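PDB 4ZOC: Lin1840 protein, which probably hydrolyses terminal non-reducing beta-D-glucosyl residues, releasing beta-D-glucose, as a family 3 glycoside hydrolase involved in beta-1,2-glucan metabolism. Local coordinates for residues Leu23-Asn34 / Ala57-Asp68. The protein carries 2 engineered substitutions. Residues are numbered along the deposited sequence; the frame is centred on the assembly and turned at random.
Sequences LQLSPFLFKGTN and AGSVLGSSSALD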
loop_
_atom_site.group_PDB
_atom_site.type_symbol
_atom_site.label_atom_id
_atom_site.label_comp_id
_atom_site.label_asym_id
_atom_site.label_seq_id
_atom_site.Cartn_x
_atom_site.Cartn_y
_atom_site.Cartn_z
ATOM N N LEU A 23 4.686 32.240 16.404
ATOM C CA LEU A 23 4.036 31.330 17.315
ATOM C C LEU A 23 2.496 31.500 17.303
ATOM O O LEU A 23 1.967 32.610 17.345
ATOM C CB LEU A 23 4.548 31.563 18.691
ATOM C CG LEU A 23 3.884 30.750 19.794
ATOM C CD1 LEU A 23 4.253 29.296 19.740
ATOM C CD2 LEU A 23 4.259 31.372 21.097
ATOM N N GLN A 24 1.806 30.376 17.247
ATOM C CA GLN A 24 0.351 30.314 17.390
ATOM C C GLN A 24 -0.046 29.544 18.639
ATOM O O GLN A 24 0.467 28.440 18.897
ATOM C CB GLN A 24 -0.300 29.673 16.139
ATOM C CG GLN A 24 -1.799 29.714 16.120
ATOM C CD GLN A 24 -2.307 29.043 14.892
ATOM O OE1 GLN A 24 -2.120 27.803 14.707
ATOM N NE2 GLN A 24 -2.915 29.825 13.999
ATOM N N LEU A 25 -0.991 30.144 19.394
ATOM C CA LEU A 25 -1.468 29.602 20.668
ATOM C C LEU A 25 -2.964 29.443 20.747
ATOM O O LEU A 25 -3.685 30.177 20.094
ATOM C CB LEU A 25 -0.982 30.460 21.837
ATOM C CG LEU A 25 0.487 30.602 21.931
ATOM C CD1 LEU A 25 0.723 31.593 23.083
ATOM C CD2 LEU A 25 1.218 29.324 22.213
ATOM N N SER A 26 -3.414 28.504 21.598
ATOM C CA SER A 26 -4.827 28.357 21.911
ATOM C C SER A 26 -5.298 29.619 22.654
ATOM O O SER A 26 -4.460 30.282 23.302
ATOM C CB SER A 26 -5.010 27.164 22.809
ATOM O OG SER A 26 -4.813 25.966 22.067
ATOM N N PRO A 27 -6.599 29.948 22.602
ATOM C CA PRO A 27 -7.004 31.270 23.107
ATOM C C PRO A 27 -6.788 31.487 24.618
ATOM O O PRO A 27 -6.566 32.640 25.100
ATOM C CB PRO A 27 -8.484 31.335 22.793
ATOM C CG PRO A 27 -8.926 29.873 22.625
ATOM C CD PRO A 27 -7.714 29.262 21.941
ATOM N N PHE A 28 -6.911 30.407 25.368
ATOM C CA PHE A 28 -6.872 30.528 26.849
ATOM C C PHE A 28 -5.454 30.691 27.391
ATOM O O PHE A 28 -5.255 30.820 28.604
ATOM C CB PHE A 28 -7.576 29.323 27.523
ATOM C CG PHE A 28 -7.169 28.006 26.998
ATOM C CD1 PHE A 28 -6.049 27.399 27.496
ATOM C CD2 PHE A 28 -7.942 27.342 26.035
ATOM C CE1 PHE A 28 -5.664 26.153 27.006
ATOM C CE2 PHE A 28 -7.533 26.099 25.533
ATOM C CZ PHE A 28 -6.414 25.529 26.033
ATOM N N LEU A 29 -4.474 30.715 26.495
ATOM C CA LEU A 29 -3.096 31.143 26.827
ATOM C C LEU A 29 -2.907 32.672 26.776
ATOM O O LEU A 29 -1.860 33.174 27.113
ATOM C CB LEU A 29 -2.047 30.443 25.971
ATOM C CG LEU A 29 -2.164 28.932 26.094
ATOM C CD1 LEU A 29 -1.404 28.157 25.058
ATOM C CD2 LEU A 29 -1.718 28.492 27.481
ATOM N N PHE A 30 -3.940 33.402 26.433
ATOM C CA PHE A 30 -3.842 34.824 26.332
ATOM C C PHE A 30 -4.651 35.451 27.457
ATOM O O PHE A 30 -5.734 35.011 27.787
ATOM C CB PHE A 30 -4.370 35.331 24.980
ATOM C CG PHE A 30 -3.559 34.930 23.807
ATOM C CD1 PHE A 30 -3.800 33.742 23.183
ATOM C CD2 PHE A 30 -2.581 35.756 23.289
ATOM C CE1 PHE A 30 -3.054 33.383 22.039
ATOM C CE2 PHE A 30 -1.829 35.392 22.171
ATOM C CZ PHE A 30 -2.089 34.205 21.541
ATOM N N LYS A 31 -4.164 36.557 27.975
ATOM C CA LYS A 31 -4.981 37.397 28.783
ATOM C C LYS A 31 -6.249 37.849 28.006
ATOM O O LYS A 31 -6.234 38.123 26.762
ATOM C CB LYS A 31 -4.153 38.624 29.180
ATOM C CG LYS A 31 -4.900 39.661 30.000
ATOM C CD LYS A 31 -3.906 40.780 30.326
ATOM C CE LYS A 31 -4.597 41.989 30.928
ATOM N NZ LYS A 31 -5.139 41.599 32.244
ATOM N N GLY A 32 -7.361 37.953 28.733
ATOM C CA GLY A 32 -8.576 38.499 28.108
ATOM C C GLY A 32 -9.493 37.437 27.493
ATOM O O GLY A 32 -10.600 37.745 27.005
ATOM N N THR A 33 -9.071 36.187 27.536
ATOM C CA THR A 33 -9.923 35.095 27.098
ATOM C C THR A 33 -11.206 35.022 27.932
ATOM O O THR A 33 -11.244 35.450 29.091
ATOM C CB THR A 33 -9.179 33.732 27.177
ATOM O OG1 THR A 33 -10.007 32.742 26.577
ATOM C CG2 THR A 33 -8.873 33.314 28.638
ATOM N N ASN A 34 -12.281 34.496 27.387
ATOM C CA ASN A 34 -13.463 34.385 28.219
ATOM C C ASN A 34 -13.909 32.959 28.420
ATOM O O ASN A 34 -15.041 32.735 28.756
ATOM C CB ASN A 34 -14.598 35.266 27.696
ATOM C CG ASN A 34 -15.314 34.631 26.609
ATOM O OD1 ASN A 34 -14.736 33.782 25.902
ATOM N ND2 ASN A 34 -16.599 34.895 26.515
ATOM N N ALA A 57 2.913 36.967 20.573
ATOM C CA ALA A 57 2.515 35.864 19.682
ATOM C C ALA A 57 1.795 36.312 18.459
ATOM O O ALA A 57 1.088 37.317 18.452
ATOM C CB ALA A 57 1.664 34.869 20.473
ATOM N N GLY A 58 1.986 35.580 17.341
ATOM C CA GLY A 58 1.442 36.043 16.059
ATOM C C GLY A 58 -0.006 35.710 15.884
ATOM O O GLY A 58 -0.769 36.447 15.219
ATOM N N SER A 59 -0.432 34.610 16.484
ATOM C CA SER A 59 -1.773 34.133 16.135
ATOM C C SER A 59 -2.426 33.311 17.242
ATOM O O SER A 59 -1.757 32.684 18.011
ATOM C CB SER A 59 -1.611 33.301 14.789
ATOM O OG SER A 59 -2.847 32.705 14.391
ATOM N N VAL A 60 -3.765 33.294 17.239
ATOM C CA VAL A 60 -4.610 32.441 17.984
ATOM C C VAL A 60 -5.224 31.377 17.117
ATOM O O VAL A 60 -5.667 31.685 16.023
ATOM C CB VAL A 60 -5.779 33.282 18.535
ATOM C CG1 VAL A 60 -6.734 32.418 19.336
ATOM C CG2 VAL A 60 -5.218 34.358 19.437
ATOM N N LEU A 61 -5.276 30.120 17.591
ATOM C CA LEU A 61 -6.194 29.190 16.894
ATOM C C LEU A 61 -7.247 28.619 17.809
ATOM O O LEU A 61 -7.003 28.348 19.006
ATOM C CB LEU A 61 -5.490 28.076 16.152
ATOM C CG LEU A 61 -5.204 26.824 16.983
ATOM C CD1 LEU A 61 -4.737 25.734 16.054
ATOM C CD2 LEU A 61 -4.118 27.261 17.915
ATOM N N GLY A 62 -8.454 28.524 17.262
ATOM C CA GLY A 62 -9.539 27.964 17.963
ATOM C C GLY A 62 -10.162 28.849 19.068
ATOM O O GLY A 62 -10.590 28.333 20.094
ATOM N N SER A 63 -10.223 30.147 18.814
ATOM C CA SER A 63 -11.118 31.026 19.605
ATOM C C SER A 63 -12.525 30.375 19.764
ATOM O O SER A 63 -12.988 29.688 18.875
ATOM C CB SER A 63 -11.239 32.407 18.988
ATOM O OG SER A 63 -12.194 33.189 19.672
ATOM N N SER A 64 -13.137 30.530 20.944
ATOM C CA SER A 64 -14.408 29.889 21.204
ATOM C C SER A 64 -15.607 30.666 20.765
ATOM O O SER A 64 -16.687 30.074 20.660
ATOM C CB SER A 64 -14.541 29.433 22.701
ATOM O OG SER A 64 -14.420 30.538 23.566
ATOM N N SER A 65 -15.471 31.970 20.500
ATOM C CA SER A 65 -16.588 32.851 20.146
ATOM C C SER A 65 -16.094 34.277 19.839
ATOM O O SER A 65 -14.914 34.619 20.057
ATOM C CB SER A 65 -17.589 33.002 21.322
ATOM O OG SER A 65 -17.005 33.764 22.384
ATOM N N ALA A 66 -17.002 35.089 19.334
ATOM C CA ALA A 66 -16.703 36.509 19.040
ATOM C C ALA A 66 -16.236 37.226 20.264
ATOM O O ALA A 66 -15.332 38.006 20.160
ATOM C CB ALA A 66 -17.920 37.213 18.491
ATOM N N LEU A 67 -16.812 36.934 21.435
ATOM C CA LEU A 67 -16.407 37.642 22.651
ATOM C C LEU A 67 -15.000 37.182 23.141
ATOM O O LEU A 67 -14.255 37.943 23.775
ATOM C CB LEU A 67 -17.431 37.515 23.768
ATOM C CG LEU A 67 -18.369 38.654 24.132
ATOM C CD1 LEU A 67 -18.894 39.490 22.977
ATOM C CD2 LEU A 67 -19.548 38.137 24.963
ATOM N N ASP A 68 -14.690 35.913 22.901
ATOM C CA ASP A 68 -13.386 35.368 23.165
ATOM C C ASP A 68 -12.392 36.184 22.326
ATOM O O ASP A 68 -11.402 36.757 22.857
ATOM C CB ASP A 68 -13.314 33.861 22.842
ATOM C CG ASP A 68 -12.288 33.103 23.674
ATOM O OD1 ASP A 68 -11.629 33.681 24.571
ATOM O OD2 ASP A 68 -12.096 31.881 23.400
HETATM O O HOH W 1 -6.740 25.806 20.367
HETATM O O HOH W 2 -10.947 30.112 25.271
#
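L25 N donates to S59 O (3.0 Å) and L25 O accepts from L61 N, pairing strands 23-25 and 59-61 in parallel, their axes crossing at -37°, as the first two strands of the TIM barrel. Q24 and S59 share one face. Q24 NE2 reaches S59 OG at 2.9 Å, nearly straight (166°) and in the amide plane, because the side chain runs extended with CG opposite the backbone N (chi1 -173°); S59 OG is also hydrogen-bonded to V87 O of strand 87-90. L61 CB packs against Q24 CD, while Q24 OE1 is buried without a polar partner. On the other face, V60 CG2 lies 3.5 Å from F30 CE1, obliquely to the ring, and CG1 meets P27 CB. D68 at the start of helix 66-79 joins both loops. Its OD1 takes T33 OG1 on the syn lone pair (2.7 Å) and N34 N from above the carboxylate plane; its OD2 takes S64 N on the anti lone pair (3.0 Å) and S64 OG from above. A water bridges T33 OG1 and D68 OD2. Up to four protein donors, T33 OG1 being also hydrogen-bonded to K35 O, would probably favour the ionised carboxylate and fix its rotation, tying the loops together.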